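Long-range contacts in putative short-chain dehydrogenase/reductase (Burkholderia xenovorans, PDB 5IZ4), which probably acts as an NADPH-dependent reductase of the short-chain dehydrogenase/reductase family and binds ADP, part of a dinucleotide cofactor, at its Rossmann fold: residues A[67-72]-A[90-95]; A[12-17]-A[38-43]. All blocks are in the same frame, centred on the assembly; numbering follows the deposited sequence. Where two conformers were deposited one is given.

Interaction 1. Residues A[67-72]-A[90-95]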
loop_
_atom_site.group_PDB
_atom_site.type_symbol
_atom_site.label_atom_id
_atom_site.label_comp_id
_atom_site.label_asym_id
_atom_site.label_seq_id
_atom_site.Cartn_x
_atom_site.Cartn_y
_atom_site.Cartn_z
ATOM N N GLN A 67 24.160 -20.775 24.355
ATOM C CA GLN A 67 25.160 -21.437 23.531
ATOM C C GLN A 67 25.376 -20.645 22.248
ATOM O O GLN A 67 24.436 -20.078 21.682
ATOM C CB GLN A 67 24.726 -22.858 23.197
ATOM C CG GLN A 67 24.649 -23.781 24.384
ATOM C CD GLN A 67 24.131 -25.142 23.988
ATOM O OE1 GLN A 67 24.817 -25.904 23.309
ATOM N NE2 GLN A 67 22.898 -25.442 24.384
ATOM N N THR A 68 26.621 -20.623 21.774
ATOM C CA THR A 68 26.989 -19.763 20.658
ATOM C C THR A 68 27.897 -20.508 19.692
ATOM O O THR A 68 28.553 -21.494 20.045
ATOM C CB THR A 68 27.727 -18.497 21.119
ATOM O OG1 THR A 68 28.919 -18.871 21.826
ATOM C CG2 THR A 68 26.850 -17.642 22.019
ATOM N N LEU A 69 27.936 -19.998 18.465
ATOM C CA LEU A 69 29.023 -20.282 17.538
ATOM C C LEU A 69 29.142 -19.076 16.623
ATOM O O LEU A 69 28.157 -18.385 16.375
ATOM C CB LEU A 69 28.794 -21.575 16.739
ATOM C CG LEU A 69 27.776 -21.730 15.606
ATOM C CD1 LEU A 69 28.234 -21.070 14.305
ATOM C CD2 LEU A 69 27.548 -23.214 15.373
ATOM N N ILE A 70 30.350 -18.810 16.138
ATOM C CA ILE A 70 30.574 -17.736 15.176
ATOM C C ILE A 70 30.905 -18.375 13.845
ATOM O O ILE A 70 31.752 -19.278 13.777
ATOM C CB ILE A 70 31.707 -16.790 15.613
ATOM C CG1 ILE A 70 31.382 -16.116 16.944
ATOM C CG2 ILE A 70 31.962 -15.745 14.538
ATOM C CD1 ILE A 70 32.463 -15.146 17.394
ATOM N N PHE A 71 30.263 -17.904 12.781
ATOM C CA PHE A 71 30.656 -18.312 11.442
ATOM C C PHE A 71 31.014 -17.089 10.610
ATOM O O PHE A 71 30.444 -16.006 10.788
ATOM C CB PHE A 71 29.549 -19.144 10.754
ATOM C CG PHE A 71 28.267 -18.390 10.493
ATOM C CD1 PHE A 71 28.092 -17.667 9.317
ATOM C CD2 PHE A 71 27.218 -18.438 11.402
ATOM C CE1 PHE A 71 26.902 -16.990 9.065
ATOM C CE2 PHE A 71 26.028 -17.763 11.158
ATOM C CZ PHE A 71 25.868 -17.043 9.985
ATOM N N ASP A 72 31.992 -17.262 9.724
ATOM C CA ASP A 72 32.276 -16.258 8.711
ATOM C C ASP A 72 31.461 -16.571 7.466
ATOM O O ASP A 72 31.333 -17.736 7.077
ATOM C CB ASP A 72 33.758 -16.224 8.337
ATOM C CG ASP A 72 34.647 -15.706 9.446
ATOM O OD1 ASP A 72 34.148 -15.313 10.513
ATOM O OD2 ASP A 72 35.876 -15.691 9.229
ATOM N N SER A 90 25.906 -29.053 11.759
ATOM C CA SER A 90 26.787 -29.987 12.456
ATOM C C SER A 90 26.731 -29.797 13.963
ATOM O O SER A 90 26.828 -30.774 14.715
ATOM C CB SER A 90 28.229 -29.822 11.974
ATOM O OG SER A 90 28.297 -29.891 10.564
ATOM N N ARG A 91 26.563 -28.557 14.420
ATOM C CA ARG A 91 26.593 -28.277 15.849
ATOM C C ARG A 91 25.264 -28.622 16.521
ATOM O O ARG A 91 25.240 -29.298 17.555
ATOM C CB ARG A 91 26.955 -26.807 16.069
ATOM C CG ARG A 91 26.954 -26.359 17.514
ATOM C CD ARG A 91 28.266 -26.671 18.232
ATOM N NE ARG A 91 28.203 -26.154 19.595
ATOM C CZ ARG A 91 28.496 -24.902 19.933
ATOM N NH1 ARG A 91 28.391 -24.511 21.196
ATOM N NH2 ARG A 91 28.896 -24.042 19.008
ATOM N N TRP A 92 24.142 -28.170 15.947
ATOM C CA TRP A 92 22.847 -28.322 16.604
ATOM C C TRP A 92 21.794 -29.076 15.802
ATOM O O TRP A 92 20.748 -29.416 16.369
ATOM C CB TRP A 92 22.283 -26.939 16.982
ATOM C CG TRP A 92 23.127 -26.196 17.991
ATOM C CD1 TRP A 92 23.549 -26.656 19.206
ATOM C CD2 TRP A 92 23.641 -24.865 17.867
ATOM N NE1 TRP A 92 24.296 -25.693 19.844
ATOM C CE2 TRP A 92 24.362 -24.582 19.045
ATOM C CE3 TRP A 92 23.554 -23.881 16.879
ATOM C CZ2 TRP A 92 24.998 -23.360 19.258
ATOM C CZ3 TRP A 92 24.183 -22.661 17.098
ATOM C CH2 TRP A 92 24.895 -22.415 18.279
ATOM N N GLN A 93 22.013 -29.319 14.507
ATOM C CA GLN A 93 21.076 -30.071 13.661
ATOM C C GLN A 93 19.675 -29.459 13.625
ATOM O O GLN A 93 18.680 -30.166 13.430
ATOM C CB GLN A 93 21.002 -31.538 14.100
ATOM N N ARG A 94 19.570 -28.144 13.795
ATOM C CA ARG A 94 18.291 -27.468 13.630
ATOM C C ARG A 94 18.541 -25.994 13.370
ATOM O O ARG A 94 19.593 -25.450 13.724
ATOM C CB ARG A 94 17.390 -27.641 14.856
ATOM C CG ARG A 94 17.946 -26.997 16.108
ATOM C CD ARG A 94 17.124 -27.389 17.315
ATOM N NE ARG A 94 15.788 -26.815 17.269
ATOM C CZ ARG A 94 14.852 -27.055 18.175
ATOM N NH1 ARG A 94 15.103 -27.876 19.189
ATOM N NH2 ARG A 94 13.667 -26.479 18.067
ATOM N N ILE A 95 17.562 -25.369 12.717
ATOM C CA ILE A 95 17.475 -23.920 12.562
ATOM C C ILE A 95 16.015 -23.540 12.760
ATOM O O ILE A 95 15.140 -24.021 12.030
ATOM C CB ILE A 95 17.970 -23.420 11.190
ATOM C CG1 ILE A 95 19.464 -23.712 10.998
ATOM C CG2 ILE A 95 17.670 -21.909 11.047
ATOM C CD1 ILE A 95 19.978 -23.409 9.593
#

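Interaction 2. Residues A[12-17]-A[38-43]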
loop_
_atom_site.group_PDB
_atom_site.type_symbol
_atom_site.label_atom_id
_atom_site.label_comp_id
_atom_site.label_asym_id
_atom_site.label_seq_id
_atom_site.Cartn_x
_atom_site.Cartn_y
_atom_site.Cartn_z
ATOM N N SER A 12 19.664 -30.664 18.767
ATOM C CA SER A 12 19.604 -29.946 20.031
ATOM C C SER A 12 18.161 -29.780 20.488
ATOM O O SER A 12 17.240 -29.640 19.679
ATOM C CB SER A 12 20.267 -28.576 19.900
ATOM O OG SER A 12 20.184 -27.854 21.117
ATOM N N SER A 13 17.967 -29.804 21.805
ATOM C CA SER A 13 16.658 -29.573 22.398
ATOM C C SER A 13 16.376 -28.095 22.640
ATOM O O SER A 13 15.296 -27.756 23.131
ATOM C CB SER A 13 16.524 -30.355 23.711
ATOM O OG SER A 13 17.643 -30.134 24.553
ATOM N N THR A 14 17.310 -27.216 22.301
ATOM C CA THR A 14 17.136 -25.779 22.410
ATOM C C THR A 14 17.010 -25.163 21.024
ATOM O O THR A 14 17.793 -25.515 20.133
ATOM C CB THR A 14 18.327 -25.172 23.157
ATOM O OG1 THR A 14 18.410 -25.787 24.450
ATOM C CG2 THR A 14 18.157 -23.668 23.327
ATOM N N PRO A 15 16.056 -24.258 20.791
ATOM C CA PRO A 15 15.905 -23.678 19.449
ATOM C C PRO A 15 17.117 -22.842 19.055
ATOM O O PRO A 15 17.853 -22.326 19.903
ATOM C CB PRO A 15 14.639 -22.815 19.570
ATOM C CG PRO A 15 14.492 -22.561 21.035
ATOM C CD PRO A 15 15.018 -23.783 21.722
ATOM N N VAL A 16 17.315 -22.715 17.743
ATOM C CA VAL A 16 18.501 -22.087 17.163
ATOM C C VAL A 16 18.094 -20.899 16.298
ATOM O O VAL A 16 17.200 -21.019 15.446
ATOM C CB VAL A 16 19.311 -23.091 16.319
ATOM C CG1 VAL A 16 20.397 -22.362 15.534
ATOM C CG2 VAL A 16 19.909 -24.173 17.205
ATOM N N CYS A 17 18.777 -19.770 16.489
ATOM C CA CYS A 17 18.633 -18.608 15.623
ATOM C C CYS A 17 19.943 -18.344 14.897
ATOM O O CYS A 17 21.006 -18.319 15.526
ATOM C CB CYS A 17 18.220 -17.367 16.414
ATOM S SG CYS A 17 17.933 -15.938 15.335
ATOM N N GLY A 38 17.021 -17.484 25.735
ATOM C CA GLY A 38 17.448 -18.850 25.931
ATOM C C GLY A 38 17.803 -19.597 24.668
ATOM O O GLY A 38 18.221 -20.759 24.756
ATOM N N TRP A 39 17.674 -18.970 23.501
ATOM C CA TRP A 39 18.011 -19.647 22.254
ATOM C C TRP A 39 19.520 -19.755 22.078
ATOM O O TRP A 39 20.294 -18.942 22.594
ATOM C CB TRP A 39 17.428 -18.906 21.047
ATOM C CG TRP A 39 15.930 -18.996 20.916
ATOM C CD1 TRP A 39 15.009 -18.958 21.926
ATOM C CD2 TRP A 39 15.186 -19.148 19.699
ATOM N NE1 TRP A 39 13.736 -19.067 21.410
ATOM C CE2 TRP A 39 13.819 -19.184 20.046
ATOM C CE3 TRP A 39 15.544 -19.250 18.351
ATOM C CZ2 TRP A 39 12.805 -19.327 19.090
ATOM C CZ3 TRP A 39 14.529 -19.387 17.396
ATOM C CH2 TRP A 39 13.179 -19.419 17.776
ATOM N N SER A 40 19.934 -20.776 21.335
ATOM C CA SER A 40 21.296 -20.841 20.833
ATOM C C SER A 40 21.402 -19.944 19.611
ATOM O O SER A 40 20.482 -19.886 18.787
ATOM C CB SER A 40 21.676 -22.281 20.482
ATOM O OG SER A 40 21.541 -23.135 21.607
ATOM N N VAL A 41 22.518 -19.231 19.481
ATOM C CA VAL A 41 22.656 -18.241 18.419
ATOM C C VAL A 41 23.882 -18.568 17.582
ATOM O O VAL A 41 24.963 -18.841 18.122
ATOM C CB VAL A 41 22.709 -16.805 18.975
ATOM C CG1 VAL A 41 21.361 -16.452 19.594
ATOM C CG2 VAL A 41 23.817 -16.656 20.015
ATOM N N ALA A 42 23.689 -18.595 16.262
ATOM C CA ALA A 42 24.782 -18.697 15.301
ATOM C C ALA A 42 25.083 -17.281 14.821
ATOM O O ALA A 42 24.269 -16.662 14.123
ATOM C CB ALA A 42 24.414 -19.624 14.146
ATOM N N ILE A 43 26.237 -16.763 15.227
ATOM C CA ILE A 43 26.587 -15.358 15.056
ATOM C C ILE A 43 27.329 -15.212 13.734
ATOM O O ILE A 43 28.465 -15.675 13.586
ATOM C CB ILE A 43 27.422 -14.863 16.244
ATOM C CG1 ILE A 43 26.523 -14.748 17.482
ATOM C CG2 ILE A 43 28.074 -13.519 15.956
ATOM C CD1 ILE A 43 27.298 -14.763 18.773
HETATM O O HOH W 1 20.362 -25.411 20.534
#

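Interaction 1. Residues A[67-72]-A[90-95]
The carbonyl oxygen of Thr68 takes two N-H groups of one guanidinium, that of Arg91 in one of its two conformers: Arg91 NH2 lies 2.8 Å from Thr68 O, with an N-H...O angle of 148°, while the bond from NH1 is weak. In this Rossmann fold, strand 68-72 forms an outer edge of the parallel sheet within the chain, and the contact shows how the last turn of helix 78-92 is tied to it. The NH2 nitrogen stands 33° out of the Thr68 carbonyl plane, and the oxygen in turn lies somewhat out of the guanidinium plane. Arg91 gets there by folding back: CG is anti to the backbone N (chi1 177°) and lies over the centre of the Trp92 ring; the chain then bends at chi2, which turns CD, and the guanidinium comes over Trp92 CZ2. The indole is thus layered against its own neighbour in sequence while its rim meets the strand. Trp92 CH2 approaches Thr68 C edge-on at 3.8 Å, and Gln67 OE1 lies 3.5 Å from Trp92 NE1, near the ring plane, with the amide turned almost perpendicular to the indole. Leu69 CD2 makes an off-centre CH-pi contact with the six-membered ring of Trp92, 4.3 Å from the centroid, and also packs on Arg91 CB. The Thr68 CB leaves the backbone away from helix 78-92, and OG1 hydrogen-bonds Glu58 of helix 51-63, so this residue links helices through its backbone and its hydroxyl. Beyond the carbonyl, Leu69 CB sits 3.4 Å from Arg91 NH2, at the guanidinium edge.

Interaction 2. Residues A[12-17]-A[38-43]
Trp39 turns its CG anti to its own carbonyl carbon (chi1 -71°), and with chi2 at 39° the indole lies across the Pro15 ring at about a right angle. This pairing precedes the first two strands of the Rossmann fold, 16-20 and 40-45, which helix 25-36 connects in a parallel beta-alpha-beta unit. Pro15 CG sits 3.5 Å above the centroid of the five-membered ring of Trp39, only 7° from the ring normal, a CH-pi contact over the face; Pro15 CB extends the cover toward the six-membered ring. Cys17 N lies in plane at the indole edge, and Cys17 CB packs on Trp39 CE3. Phe34 and Trp246 meet the same indole edge-to-face, which places it among aromatic side chains of two helices.

Beyond this, the strands join by a parallel ladder. Ser40 N donates to Pro15 O, Cys17 N to Ser40 O at 2.9 Å, and Ala42 N to Cys17 O at 2.8 Å; both of the latter are nearly straight. Val16 and Ser40 put their side chains on one face of the sheet, Cys17 and Val41 on the other. Before the strand, Ser12 OG accepts from Thr14 N in an ST turn. A water donates to Thr14 O and also bonds the hydroxyls of Ser12 and Ser40, reaching Ser40 OG at 2.8 Å.

Interactions 1 and 2 come in series along the chain, 12-17 with 38-43 closing before 67-72 with 90-95 opens, yet their centres are only about 8 Å apart. They meet in one parallel sheet, where strand 40-45 lies between 16-20 and 68-72: Leu69 O probably accepts a hydrogen bond from Ile43 N at 2.8 Å. A second junction lies at the end of helix 78-92 and the loop after it, where Trp92 packs on Val16 and Ser40 and Arg94 NH1 probably hydrogen-bonds Ser12 O. Successive strand-helix units thus build one half of the Rossmann sheet, whose loops beyond these contacts hold the bound ADP.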